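Local coordinates for protein lipopolysaccharide core heptose(I) kinase WaaP (Pseudomonas aeruginosa, PDB 6DFL) that uses ATP and magnesium to phosphorylate the first heptose of the lipopolysaccharide inner core, and also autophosphorylates on tyrosine, at residues A[76-81]-A[112-117]; A[80-85]-A[93-98]. One frame throughout, in Å; residues are numbered along the deposited sequence.

Both contacts are buried in the N-terminal lobe of a kinase fold, with centres about 4 Å apart, and both set helix 76-87 against one antiparallel sheet. Their helix segments overlap at Gln80 and Ala81, which make neither contact, and they reach neighbouring strands, 109-115 in contact 1 and 95-101 in contact 2. The earlier part of the helix, in contact 1, brings a carboxylate to the sheet among methyl groups, close to the lysine it pairs with. Further along, contact 2 is mainly aliphatic, with one methyl against a backbone carbonyl. The strands are joined by backbone hydrogen bonds, Val113 N lying 2.8 Å from Ala97 O, and the Trp79 and Tyr98 rings stack between the two regions.

Contact 1 (A[76-81]-A[112-117]); sequences RQEWQA and IVTEEL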
# COMPACT_ATOMS: atom_id res chain seq x y z
N ARG A 76 -16.96 3.67 -15.38
CA ARG A 76 -16.14 2.74 -16.13
C ARG A 76 -14.77 2.57 -15.49
O ARG A 76 -14.27 1.45 -15.39
CB ARG A 76 -16.00 3.22 -17.57
CG ARG A 76 -15.19 2.36 -18.47
CD ARG A 76 -15.09 3.01 -19.82
NE ARG A 76 -16.40 3.13 -20.46
CZ ARG A 76 -16.59 3.65 -21.67
NH1 ARG A 76 -15.55 4.10 -22.35
NH2 ARG A 76 -17.81 3.71 -22.19
N GLN A 77 -14.18 3.67 -15.01
CA GLN A 77 -12.84 3.61 -14.43
C GLN A 77 -12.78 2.59 -13.30
O GLN A 77 -11.96 1.66 -13.33
CB GLN A 77 -12.41 4.98 -13.93
CG GLN A 77 -11.78 5.84 -14.97
CD GLN A 77 -12.79 6.38 -15.96
OE1 GLN A 77 -13.92 6.73 -15.59
NE2 GLN A 77 -12.38 6.45 -17.21
N GLU A 78 -13.61 2.77 -12.28
CA GLU A 78 -13.70 1.81 -11.19
C GLU A 78 -13.96 0.40 -11.70
O GLU A 78 -13.34 -0.56 -11.23
CB GLU A 78 -14.80 2.24 -10.22
CG GLU A 78 -14.69 1.65 -8.84
CD GLU A 78 -15.73 2.23 -7.89
OE1 GLU A 78 -16.39 3.22 -8.28
OE2 GLU A 78 -15.90 1.68 -6.78
N TRP A 79 -14.87 0.25 -12.67
CA TRP A 79 -15.31 -1.10 -13.03
C TRP A 79 -14.18 -1.90 -13.67
O TRP A 79 -14.03 -3.09 -13.39
CB TRP A 79 -16.50 -1.04 -13.98
CG TRP A 79 -16.77 -2.33 -14.71
CD1 TRP A 79 -16.42 -2.63 -15.99
CD2 TRP A 79 -17.47 -3.49 -14.20
NE1 TRP A 79 -16.86 -3.91 -16.32
CE2 TRP A 79 -17.51 -4.45 -15.24
CE3 TRP A 79 -18.06 -3.81 -12.97
CZ2 TRP A 79 -18.11 -5.70 -15.09
CZ3 TRP A 79 -18.66 -5.05 -12.82
CH2 TRP A 79 -18.67 -5.98 -13.88
N GLN A 80 -13.38 -1.26 -14.53
CA GLN A 80 -12.30 -1.95 -15.22
C GLN A 80 -11.11 -2.17 -14.28
O GLN A 80 -10.40 -3.18 -14.41
CB GLN A 80 -11.88 -1.17 -16.46
CG GLN A 80 -12.78 -1.34 -17.68
CD GLN A 80 -12.45 -0.37 -18.80
OE1 GLN A 80 -11.50 0.42 -18.69
NE2 GLN A 80 -13.23 -0.40 -19.88
N ALA A 81 -10.87 -1.25 -13.34
CA ALA A 81 -9.83 -1.50 -12.34
C ALA A 81 -10.21 -2.69 -11.48
O ALA A 81 -9.41 -3.61 -11.27
CB ALA A 81 -9.60 -0.28 -11.47
N ILE A 112 -22.31 2.17 -10.71
CA ILE A 112 -21.65 0.96 -10.25
C ILE A 112 -21.93 0.80 -8.77
O ILE A 112 -21.79 1.75 -7.99
CB ILE A 112 -20.13 0.98 -10.55
CG1 ILE A 112 -19.45 -0.28 -10.04
CG2 ILE A 112 -19.46 2.21 -9.97
CD1 ILE A 112 -17.97 -0.30 -10.37
N VAL A 113 -22.30 -0.41 -8.37
CA VAL A 113 -22.57 -0.76 -6.98
C VAL A 113 -21.53 -1.79 -6.53
O VAL A 113 -21.46 -2.88 -7.10
CB VAL A 113 -23.98 -1.32 -6.82
CG1 VAL A 113 -24.24 -1.61 -5.36
CG2 VAL A 113 -24.99 -0.35 -7.41
N THR A 114 -20.78 -1.46 -5.47
CA THR A 114 -19.78 -2.33 -4.87
C THR A 114 -20.25 -2.79 -3.50
O THR A 114 -20.86 -2.03 -2.75
CB THR A 114 -18.43 -1.61 -4.71
OG1 THR A 114 -18.58 -0.49 -3.82
CG2 THR A 114 -17.92 -1.12 -6.05
N GLU A 115 -19.92 -4.04 -3.16
CA GLU A 115 -20.16 -4.56 -1.82
C GLU A 115 -19.34 -3.79 -0.79
O GLU A 115 -18.25 -3.29 -1.07
CB GLU A 115 -19.80 -6.04 -1.74
CG GLU A 115 -20.79 -6.97 -2.40
CD GLU A 115 -20.32 -8.43 -2.35
OE1 GLU A 115 -19.14 -8.69 -2.00
OE2 GLU A 115 -21.13 -9.33 -2.65
N GLU A 116 -19.89 -3.71 0.42
CA GLU A 116 -19.14 -3.14 1.53
C GLU A 116 -18.13 -4.16 2.04
O GLU A 116 -18.39 -5.36 2.09
CB GLU A 116 -20.08 -2.73 2.66
CG GLU A 116 -19.38 -1.91 3.73
CD GLU A 116 -20.33 -1.42 4.81
OE1 GLU A 116 -21.16 -2.23 5.28
OE2 GLU A 116 -20.24 -0.23 5.18
N LEU A 117 -16.97 -3.66 2.43
CA LEU A 117 -15.94 -4.46 3.07
C LEU A 117 -15.96 -4.14 4.55
O LEU A 117 -15.68 -2.99 4.95
CB LEU A 117 -14.58 -4.18 2.46
CG LEU A 117 -14.54 -4.52 0.98
CD1 LEU A 117 -13.53 -3.63 0.30
CD2 LEU A 117 -14.20 -5.99 0.79
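The torsions of Ile112 and Glu78 send both side chains out extended so that they meet: Ile112 has CG1 opposite its amide nitrogen (chi1 179°) and stays extended through chi2 to CD1, and Glu78, with CG likewise placed (chi1 -159°), carries its carboxylate past that chain toward Thr114. The arrangement corresponds to helix C on the N-lobe sheet of protein kinases; consistent with this, Glu78 OE2 forms a salt bridge with Lys51 NZ on strand 48-53. The short helix and strand axes approach to 9.4 Å at an angle of 44°, and no hydrogen bond joins the two segments directly. The direct contacts are made by methyl groups instead. Ile112 CD1 reaches the helix backbone, 3.8 Å from Trp79 CA, and lies 4.0 Å from Trp79 CB, near the plane of the indole at its edge. The same methyl touches the aliphatic part of Glu78, 4.1 Å from CG, where the two chains cross at a slant. The two carboxylate oxygens diverge: OE1 is 3.6 Å from Ile112 CG2, whereas OE2 turns toward Thr114. Lys51 NZ also hydrogen-bonds Thr114 OG1, so one ammonium group ties helix and strand together. Beside that bridge, Thr114 CG2 comes within 3.5 Å of Glu78 OE2.

Contact 2 (A[80-85]-A[93-98]); sequences QAIRRL and MTAVAY
Ile82 presents two methyl groups to segment 93-98, and the apolar contacts divide between them. CD1 ends the longer branch, which is extended at chi2 (-176°), and stands 4.1 Å from Met93 CB. The shorter branch, CG2, faces Ala95, whose CB is 4.3 Å away and points toward the helix. The Ile82 and Met93 side chains pass at a slant and touch only near the start of the latter: Met93, present here as selenomethionine, bends at chi2 (144°) and again at chi3, leading its selenium end away from Ile82. Its side chain packs instead on Thr114, Leu117 and Glu78.

One contact sets an apolar group against a polar one. Ile82 CG2 is 3.5 Å from Met93 O, a carbonyl that accepts a hydrogen bond from His86 NE2, one helical turn beyond Ile82. The same helix thus meets this oxygen with a methyl and with an imidazole. The segment pair corresponds to the passage from helix C to strand beta4 of the protein-kinase N-lobe, here strand 95-101, across a short connection.

Backbone bonding stays within each element or passes to other strands, and none crosses between the segments. Helical bonds Arg84 N to Gln80 O (2.9 Å) and Leu85 N to Ala81 O (2.8 Å) span the turn that carries Ile82. On the strand, just after Ala95, two residues, Val96 and Ala97, stand opposite the single Val113 and both bond to its backbone, a classic beta bulge. Tyr98, beyond the bulge, bonds through its backbone to Val4 on strand 2-5.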
# COMPACT_ATOMS: atom_id res chain seq x y z
N GLN A 80 -13.38 -1.26 -14.53
CA GLN A 80 -12.30 -1.95 -15.22
C GLN A 80 -11.11 -2.17 -14.28
O GLN A 80 -10.40 -3.18 -14.41
CB GLN A 80 -11.88 -1.17 -16.46
CG GLN A 80 -12.78 -1.34 -17.68
CD GLN A 80 -12.45 -0.37 -18.80
OE1 GLN A 80 -11.50 0.42 -18.69
NE2 GLN A 80 -13.23 -0.40 -19.88
N ALA A 81 -10.87 -1.25 -13.34
CA ALA A 81 -9.83 -1.50 -12.34
C ALA A 81 -10.21 -2.69 -11.48
O ALA A 81 -9.41 -3.61 -11.27
CB ALA A 81 -9.60 -0.28 -11.47
N ILE A 82 -11.44 -2.70 -10.97
CA ILE A 82 -11.89 -3.82 -10.16
C ILE A 82 -11.79 -5.11 -10.93
O ILE A 82 -11.36 -6.14 -10.40
CB ILE A 82 -13.33 -3.57 -9.67
CG1 ILE A 82 -13.35 -2.40 -8.68
CG2 ILE A 82 -13.92 -4.85 -9.08
CD1 ILE A 82 -14.71 -2.18 -8.12
N ARG A 83 -12.14 -5.08 -12.21
CA ARG A 83 -12.11 -6.32 -12.98
C ARG A 83 -10.68 -6.78 -13.23
O ARG A 83 -10.38 -7.97 -13.12
CB ARG A 83 -12.89 -6.14 -14.28
CG ARG A 83 -14.40 -6.05 -14.03
CD ARG A 83 -15.12 -7.33 -14.40
NE ARG A 83 -15.49 -7.28 -15.81
CZ ARG A 83 -16.31 -8.13 -16.42
NH1 ARG A 83 -16.87 -9.12 -15.73
NH2 ARG A 83 -16.57 -7.99 -17.72
N ARG A 84 -9.77 -5.85 -13.55
CA ARG A 84 -8.39 -6.24 -13.75
C ARG A 84 -7.77 -6.72 -12.44
O ARG A 84 -7.04 -7.72 -12.44
CB ARG A 84 -7.55 -5.11 -14.33
CG ARG A 84 -6.06 -5.47 -14.48
CD ARG A 84 -5.73 -6.24 -15.81
NE ARG A 84 -5.70 -5.30 -16.94
CZ ARG A 84 -6.62 -5.28 -17.90
NH1 ARG A 84 -7.59 -6.20 -17.87
NH2 ARG A 84 -6.58 -4.37 -18.89
N LEU A 85 -8.05 -6.04 -11.33
CA LEU A 85 -7.44 -6.46 -10.06
C LEU A 85 -7.90 -7.85 -9.65
O LEU A 85 -7.14 -8.58 -9.01
CB LEU A 85 -7.75 -5.46 -8.96
CG LEU A 85 -6.98 -4.16 -9.05
CD1 LEU A 85 -7.13 -3.40 -7.75
CD2 LEU A 85 -5.52 -4.43 -9.37
N MSE A 93 -12.60 -4.39 -3.86
CA MSE A 93 -14.04 -4.42 -3.78
C MSE A 93 -14.58 -5.44 -4.75
O MSE A 93 -13.92 -5.78 -5.73
CB MSE A 93 -14.64 -3.05 -4.08
CG MSE A 93 -14.37 -1.99 -3.04
SE MSE A 93 -14.15 -0.30 -3.95
CE MSE A 93 -15.42 0.79 -2.87
N THR A 94 -15.78 -5.91 -4.48
CA THR A 94 -16.50 -6.75 -5.43
C THR A 94 -17.64 -5.92 -5.98
O THR A 94 -18.31 -5.21 -5.22
CB THR A 94 -16.99 -8.02 -4.75
OG1 THR A 94 -15.86 -8.79 -4.34
CG2 THR A 94 -17.85 -8.85 -5.69
N ALA A 95 -17.83 -5.97 -7.29
CA ALA A 95 -18.82 -5.15 -7.99
C ALA A 95 -20.01 -6.02 -8.34
O ALA A 95 -19.87 -6.99 -9.08
CB ALA A 95 -18.22 -4.54 -9.25
N VAL A 96 -21.18 -5.67 -7.81
CA VAL A 96 -22.39 -6.45 -8.06
C VAL A 96 -23.30 -5.83 -9.11
O VAL A 96 -24.24 -6.50 -9.56
CB VAL A 96 -23.18 -6.67 -6.75
CG1 VAL A 96 -22.44 -7.64 -5.85
CG2 VAL A 96 -23.43 -5.33 -6.03
N ALA A 97 -23.04 -4.60 -9.53
CA ALA A 97 -23.87 -3.99 -10.57
C ALA A 97 -23.10 -2.85 -11.22
O ALA A 97 -22.40 -2.10 -10.54
CB ALA A 97 -25.20 -3.48 -9.99
N TYR A 98 -23.26 -2.72 -12.54
CA TYR A 98 -22.54 -1.75 -13.34
C TYR A 98 -23.38 -1.44 -14.56
O TYR A 98 -24.05 -2.33 -15.09
CB TYR A 98 -21.16 -2.29 -13.73
CG TYR A 98 -20.49 -1.55 -14.87
CD1 TYR A 98 -19.98 -0.28 -14.69
CD2 TYR A 98 -20.36 -2.12 -16.13
CE1 TYR A 98 -19.37 0.40 -15.70
CE2 TYR A 98 -19.75 -1.44 -17.17
CZ TYR A 98 -19.26 -0.17 -16.93
OH TYR A 98 -18.63 0.53 -17.94